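PDB 4KPP: Sodium/calcium exchanger membrane region domain-containing protein from Archaeoglobus fulgidus, which probably exchanges protons for calcium ions across the membrane, as a helical transporter of the sodium/calcium exchanger family. Local coordinates for residues L18-S23 against G40-S45; E225-G230 against W248-A253. All blocks are in the same frame, centred on the assembly; numbering follows the deposited sequence.

Interaction 1 of 2, residues L18-S23 against G40-S45; sequences LPWLIS and GLAVVS
Trp-20 has its CG anti to the backbone N (chi1 178°), a turn that carries the indole past the methyl of Ala-42. The backbone itself directs CB of Trp-20 at 40-45, where it lies 3.9 Å from Ala-42 CB; of the ring, CD1 comes to 4.2 Å from the same Ala-42 CB, which sits oblique to the indole. In the neighbouring pair Leu-41 is likewise extended at chi1, and its CD2 branch comes up to the ring of Pro-19, with CG of the proline 4.5 Å from that methyl. Trp-20 and Ala-42 form the closest CA pair across the two segments, at 6.4 Å, a spacing compatible with the small alanine side chain at this point. The segments belong to helix 18-25 and helix 32-60, consecutive helices joined by a short loop and running in broadly opposing but clearly inclined directions; the second includes a predicted transmembrane span. Only 123 Å² is buried between the two segments, and other elements add to the packing: Ser-223 touches both Trp-20 and Ala-42, and Thr-219 of helix 202-221 also reaches Ala-42. The indole NE1 is hydrogen-bonded to the carbonyl O of Met-222, which anchors the polar edge of the ring. One turn along the short helix, Ser-23 OG bonds to Pro-19 O at 2.5 Å and also pairs with His-30 NE2.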
loop_
_atom_site.group_PDB
_atom_site.type_symbol
_atom_site.label_atom_id
_atom_site.label_comp_id
_atom_site.label_asym_id
_atom_site.label_seq_id
_atom_site.Cartn_x
_atom_site.Cartn_y
_atom_site.Cartn_z
ATOM N N LEU A 18 18.038 -0.232 15.940
ATOM C CA LEU A 18 18.981 -0.823 16.889
ATOM C C LEU A 18 18.373 -1.619 18.058
ATOM O O LEU A 18 18.876 -2.694 18.379
ATOM C CB LEU A 18 19.962 0.237 17.408
ATOM C CG LEU A 18 21.353 0.310 16.764
ATOM C CD1 LEU A 18 21.354 -0.166 15.311
ATOM C CD2 LEU A 18 21.923 1.720 16.878
ATOM N N PRO A 19 17.306 -1.100 18.702
ATOM C CA PRO A 19 16.764 -1.875 19.827
ATOM C C PRO A 19 16.385 -3.300 19.431
ATOM O O PRO A 19 16.638 -4.236 20.192
ATOM C CB PRO A 19 15.524 -1.077 20.233
ATOM C CG PRO A 19 15.854 0.327 19.861
ATOM C CD PRO A 19 16.650 0.218 18.587
ATOM N N TRP A 20 15.818 -3.463 18.239
ATOM C CA TRP A 20 15.500 -4.796 17.747
ATOM C C TRP A 20 16.725 -5.541 17.213
ATOM O O TRP A 20 16.898 -6.727 17.487
ATOM C CB TRP A 20 14.395 -4.763 16.690
ATOM C CG TRP A 20 14.106 -6.126 16.153
ATOM C CD1 TRP A 20 14.254 -6.549 14.861
ATOM C CD2 TRP A 20 13.661 -7.265 16.900
ATOM N NE1 TRP A 20 13.911 -7.877 14.756
ATOM C CE2 TRP A 20 13.545 -8.340 15.994
ATOM C CE3 TRP A 20 13.340 -7.479 18.245
ATOM C CZ2 TRP A 20 13.124 -9.609 16.392
ATOM C CZ3 TRP A 20 12.920 -8.742 18.636
ATOM C CH2 TRP A 20 12.815 -9.789 17.712
ATOM N N LEU A 21 17.569 -4.847 16.452
ATOM C CA LEU A 21 18.758 -5.472 15.870
ATOM C C LEU A 21 19.745 -5.950 16.934
ATOM O O LEU A 21 20.324 -7.031 16.815
ATOM C CB LEU A 21 19.450 -4.524 14.887
ATOM C CG LEU A 21 18.800 -4.411 13.505
ATOM C CD1 LEU A 21 19.573 -3.449 12.616
ATOM C CD2 LEU A 21 18.683 -5.780 12.847
ATOM N N ILE A 22 19.937 -5.138 17.969
ATOM C CA ILE A 22 20.786 -5.517 19.090
ATOM C C ILE A 22 20.203 -6.734 19.803
ATOM O O ILE A 22 20.931 -7.657 20.174
ATOM C CB ILE A 22 20.953 -4.346 20.078
ATOM C CG1 ILE A 22 21.776 -3.231 19.429
ATOM C CG2 ILE A 22 21.595 -4.815 21.375
ATOM C CD1 ILE A 22 21.680 -1.898 20.140
ATOM N N SER A 23 18.882 -6.737 19.970
ATOM C CA SER A 23 18.183 -7.855 20.596
ATOM C C SER A 23 18.364 -9.142 19.795
ATOM O O SER A 23 18.495 -10.222 20.367
ATOM C CB SER A 23 16.693 -7.544 20.753
ATOM O OG SER A 23 16.494 -6.377 21.530
ATOM N N GLY A 40 8.468 -3.839 15.369
ATOM C CA GLY A 40 7.643 -2.881 14.657
ATOM C C GLY A 40 8.332 -1.534 14.513
ATOM O O GLY A 40 8.200 -0.867 13.484
ATOM N N LEU A 41 9.063 -1.129 15.546
ATOM C CA LEU A 41 9.831 0.108 15.482
ATOM C C LEU A 41 10.882 0.015 14.376
ATOM O O LEU A 41 11.071 0.957 13.606
ATOM C CB LEU A 41 10.488 0.411 16.832
ATOM C CG LEU A 41 11.328 1.686 16.940
ATOM C CD1 LEU A 41 10.501 2.915 16.577
ATOM C CD2 LEU A 41 11.921 1.826 18.337
ATOM N N ALA A 42 11.546 -1.134 14.294
ATOM C CA ALA A 42 12.549 -1.372 13.260
ATOM C C ALA A 42 11.954 -1.370 11.850
ATOM O O ALA A 42 12.559 -0.832 10.924
ATOM C CB ALA A 42 13.301 -2.677 13.528
ATOM N N VAL A 43 10.774 -1.967 11.686
ATOM C CA VAL A 43 10.137 -2.033 10.369
ATOM C C VAL A 43 9.781 -0.644 9.857
ATOM O O VAL A 43 10.134 -0.273 8.738
ATOM C CB VAL A 43 8.861 -2.900 10.376
ATOM C CG1 VAL A 43 8.096 -2.727 9.073
ATOM C CG2 VAL A 43 9.205 -4.357 10.592
ATOM N N VAL A 44 9.078 0.116 10.687
ATOM C CA VAL A 44 8.680 1.475 10.345
ATOM C C VAL A 44 9.899 2.345 10.019
ATOM O O VAL A 44 9.893 3.095 9.044
ATOM C CB VAL A 44 7.859 2.108 11.491
ATOM C CG1 VAL A 44 7.667 3.601 11.272
ATOM C CG2 VAL A 44 6.514 1.403 11.630
ATOM N N SER A 45 10.944 2.221 10.834
ATOM C CA SER A 45 12.180 2.980 10.639
ATOM C C SER A 45 12.839 2.649 9.305
ATOM O O SER A 45 13.185 3.544 8.531
ATOM C CB SER A 45 13.155 2.704 11.781
ATOM O OG SER A 45 12.509 2.877 13.028
#

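Interaction 2 of 2, residues E225-G230 against W248-A253; sequences EAFSEG and WIAPLA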
loop_
_atom_site.group_PDB
_atom_site.type_symbol
_atom_site.label_atom_id
_atom_site.label_comp_id
_atom_site.label_asym_id
_atom_site.label_seq_id
_atom_site.Cartn_x
_atom_site.Cartn_y
_atom_site.Cartn_z
ATOM N N GLU A 225 8.687 -11.455 10.900
ATOM C CA GLU A 225 8.213 -12.646 11.596
ATOM C C GLU A 225 7.938 -12.342 13.062
ATOM O O GLU A 225 6.866 -12.647 13.575
ATOM C CB GLU A 225 9.222 -13.789 11.474
ATOM C CG GLU A 225 8.842 -15.033 12.265
ATOM C CD GLU A 225 9.831 -16.170 12.086
ATOM O OE1 GLU A 225 10.922 -15.934 11.525
ATOM O OE2 GLU A 225 9.517 -17.303 12.507
ATOM N N ALA A 226 8.909 -11.729 13.730
ATOM C CA ALA A 226 8.755 -11.398 15.139
ATOM C C ALA A 226 7.623 -10.398 15.342
ATOM O O ALA A 226 6.858 -10.501 16.299
ATOM C CB ALA A 226 10.051 -10.856 15.700
ATOM N N PHE A 227 7.515 -9.431 14.436
ATOM C CA PHE A 227 6.437 -8.457 14.518
ATOM C C PHE A 227 5.072 -9.109 14.298
ATOM O O PHE A 227 4.115 -8.797 15.003
ATOM C CB PHE A 227 6.655 -7.309 13.528
ATOM C CG PHE A 227 5.501 -6.348 13.458
ATOM C CD1 PHE A 227 5.248 -5.472 14.502
ATOM C CD2 PHE A 227 4.661 -6.331 12.354
ATOM C CE1 PHE A 227 4.177 -4.588 14.443
ATOM C CE2 PHE A 227 3.591 -5.455 12.289
ATOM C CZ PHE A 227 3.348 -4.582 13.333
ATOM N N SER A 228 4.990 -10.018 13.327
ATOM C CA SER A 228 3.729 -10.680 12.995
ATOM C C SER A 228 3.316 -11.673 14.079
ATOM O O SER A 228 2.160 -11.697 14.502
ATOM C CB SER A 228 3.818 -11.397 11.643
ATOM O OG SER A 228 4.245 -10.519 10.613
ATOM N N GLU A 229 4.265 -12.494 14.522
ATOM C CA GLU A 229 4.005 -13.451 15.589
ATOM C C GLU A 229 3.831 -12.746 16.927
ATOM O O GLU A 229 3.096 -13.220 17.793
ATOM C CB GLU A 229 5.125 -14.492 15.680
ATOM C CG GLU A 229 5.274 -15.364 14.438
ATOM C CD GLU A 229 4.027 -16.185 14.127
ATOM O OE1 GLU A 229 3.230 -16.452 15.050
ATOM O OE2 GLU A 229 3.848 -16.568 12.949
ATOM N N GLY A 230 4.514 -11.617 17.093
ATOM C CA GLY A 230 4.364 -10.809 18.288
ATOM C C GLY A 230 2.955 -10.259 18.386
ATOM O O GLY A 230 2.337 -10.293 19.452
ATOM N N TRP A 248 -6.224 -4.998 10.786
ATOM C CA TRP A 248 -6.234 -3.564 11.069
ATOM C C TRP A 248 -4.960 -3.019 11.711
ATOM O O TRP A 248 -4.489 -1.944 11.339
ATOM C CB TRP A 248 -7.462 -3.184 11.902
ATOM C CG TRP A 248 -8.751 -3.643 11.289
ATOM C CD1 TRP A 248 -9.680 -4.465 11.857
ATOM C CD2 TRP A 248 -9.248 -3.320 9.982
ATOM N NE1 TRP A 248 -10.725 -4.666 10.993
ATOM C CE2 TRP A 248 -10.486 -3.975 9.834
ATOM C CE3 TRP A 248 -8.771 -2.536 8.927
ATOM C CZ2 TRP A 248 -11.253 -3.872 8.673
ATOM C CZ3 TRP A 248 -9.535 -2.435 7.774
ATOM C CH2 TRP A 248 -10.762 -3.098 7.657
ATOM N N ILE A 249 -4.404 -3.751 12.670
ATOM C CA ILE A 249 -3.219 -3.269 13.370
ATOM C C ILE A 249 -1.953 -3.428 12.534
ATOM O O ILE A 249 -1.169 -2.490 12.407
ATOM C CB ILE A 249 -3.037 -3.947 14.741
ATOM C CG1 ILE A 249 -4.257 -3.684 15.624
ATOM C CG2 ILE A 249 -1.784 -3.430 15.429
ATOM C CD1 ILE A 249 -4.152 -4.300 17.002
ATOM N N ALA A 250 -1.760 -4.612 11.959
ATOM C CA ALA A 250 -0.578 -4.876 11.138
ATOM C C ALA A 250 -0.418 -3.941 9.927
ATOM O O ALA A 250 0.677 -3.436 9.691
ATOM C CB ALA A 250 -0.514 -6.353 10.715
ATOM N N PRO A 251 -1.495 -3.709 9.153
ATOM C CA PRO A 251 -1.308 -2.771 8.039
ATOM C C PRO A 251 -1.087 -1.336 8.511
ATOM O O PRO A 251 -0.433 -0.559 7.812
ATOM C CB PRO A 251 -2.629 -2.869 7.270
ATOM C CG PRO A 251 -3.178 -4.189 7.629
ATOM C CD PRO A 251 -2.798 -4.394 9.062
ATOM N N LEU A 252 -1.624 -0.993 9.679
ATOM C CA LEU A 252 -1.458 0.349 10.225
ATOM C C LEU A 252 0.024 0.644 10.413
ATOM O O LEU A 252 0.489 1.745 10.130
ATOM C CB LEU A 252 -2.199 0.489 11.556
ATOM C CG LEU A 252 -2.500 1.924 11.993
ATOM C CD1 LEU A 252 -3.550 2.558 11.088
ATOM C CD2 LEU A 252 -2.936 1.977 13.450
ATOM N N ALA A 253 0.766 -0.357 10.872
ATOM C CA ALA A 253 2.202 -0.215 11.060
ATOM C C ALA A 253 2.952 -0.220 9.730
ATOM O O ALA A 253 4.071 0.287 9.635
ATOM C CB ALA A 253 2.726 -1.317 11.969
#
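Phe-227 meets Ala-253 through the far end of its ring, CZ standing 3.6 Å from the alanine CB. With CG anti to the backbone N (chi1 174°), the phenyl is held out from its helix toward 248-253, and this reach matters: the CA atoms of Phe-227 and Ala-253 are 9.9 Å apart, the side chain covers about half of that distance, and the Ala-253 methyl meets it. A chi2 of 72° sets the turn of the ring, with CZ addressed to Ala-253 and the adjoining CE2 to the previous turn, where CE2 lies 4.4 Å from Ala-250 CA and 4.5 Å from Ala-250 CB. Both alanines lie oblique to the ring plane, and the fit is that of one aromatic side chain set against two small residues three positions apart. Between the segments 103 Å² is buried, and the side-chain contacts are apolar. Helix 224-237 and helix 242-267 are consecutive along the chain, within a region of the sodium/calcium exchanger family, and run here in inclined, broadly opposing directions. The second is kinked at Pro-251, whose N has no bond to the preceding turn; across the kink Ala-253 N still bonds to Ile-249 O at 3.3 Å, with a weak second bond to Ala-250 O. Ala-250 and Ala-253 thus flank the kink, and Phe-227 bears on both. Thr-36 and Ser-39 of helix 32-60 touch the same phenyl, while Leu-231 also packs on Ala-250.

The two interactions join different helix pairs, 18-25 with 32-60 and 224-237 with 242-267, yet their centres lie about 13 Å apart and they touch directly. Trp-20 CZ2 packs on Ala-226 CB at 3.4 Å, and Gly-40 CA on Phe-227 CD1 at 3.5 Å, so each aromatic ring also serves the interface between the pairs. Interaction 1 is partly buried, about 21 Å from the chain centre; interaction 2 is buried and lies about 15 Å from it. Both are apolar and use alanine partners, but the outer one rests on CB-to-CB approach of close backbones, whereas the inner one bridges wider-spaced helices with a phenyl ring. Both lie away from the calcium site.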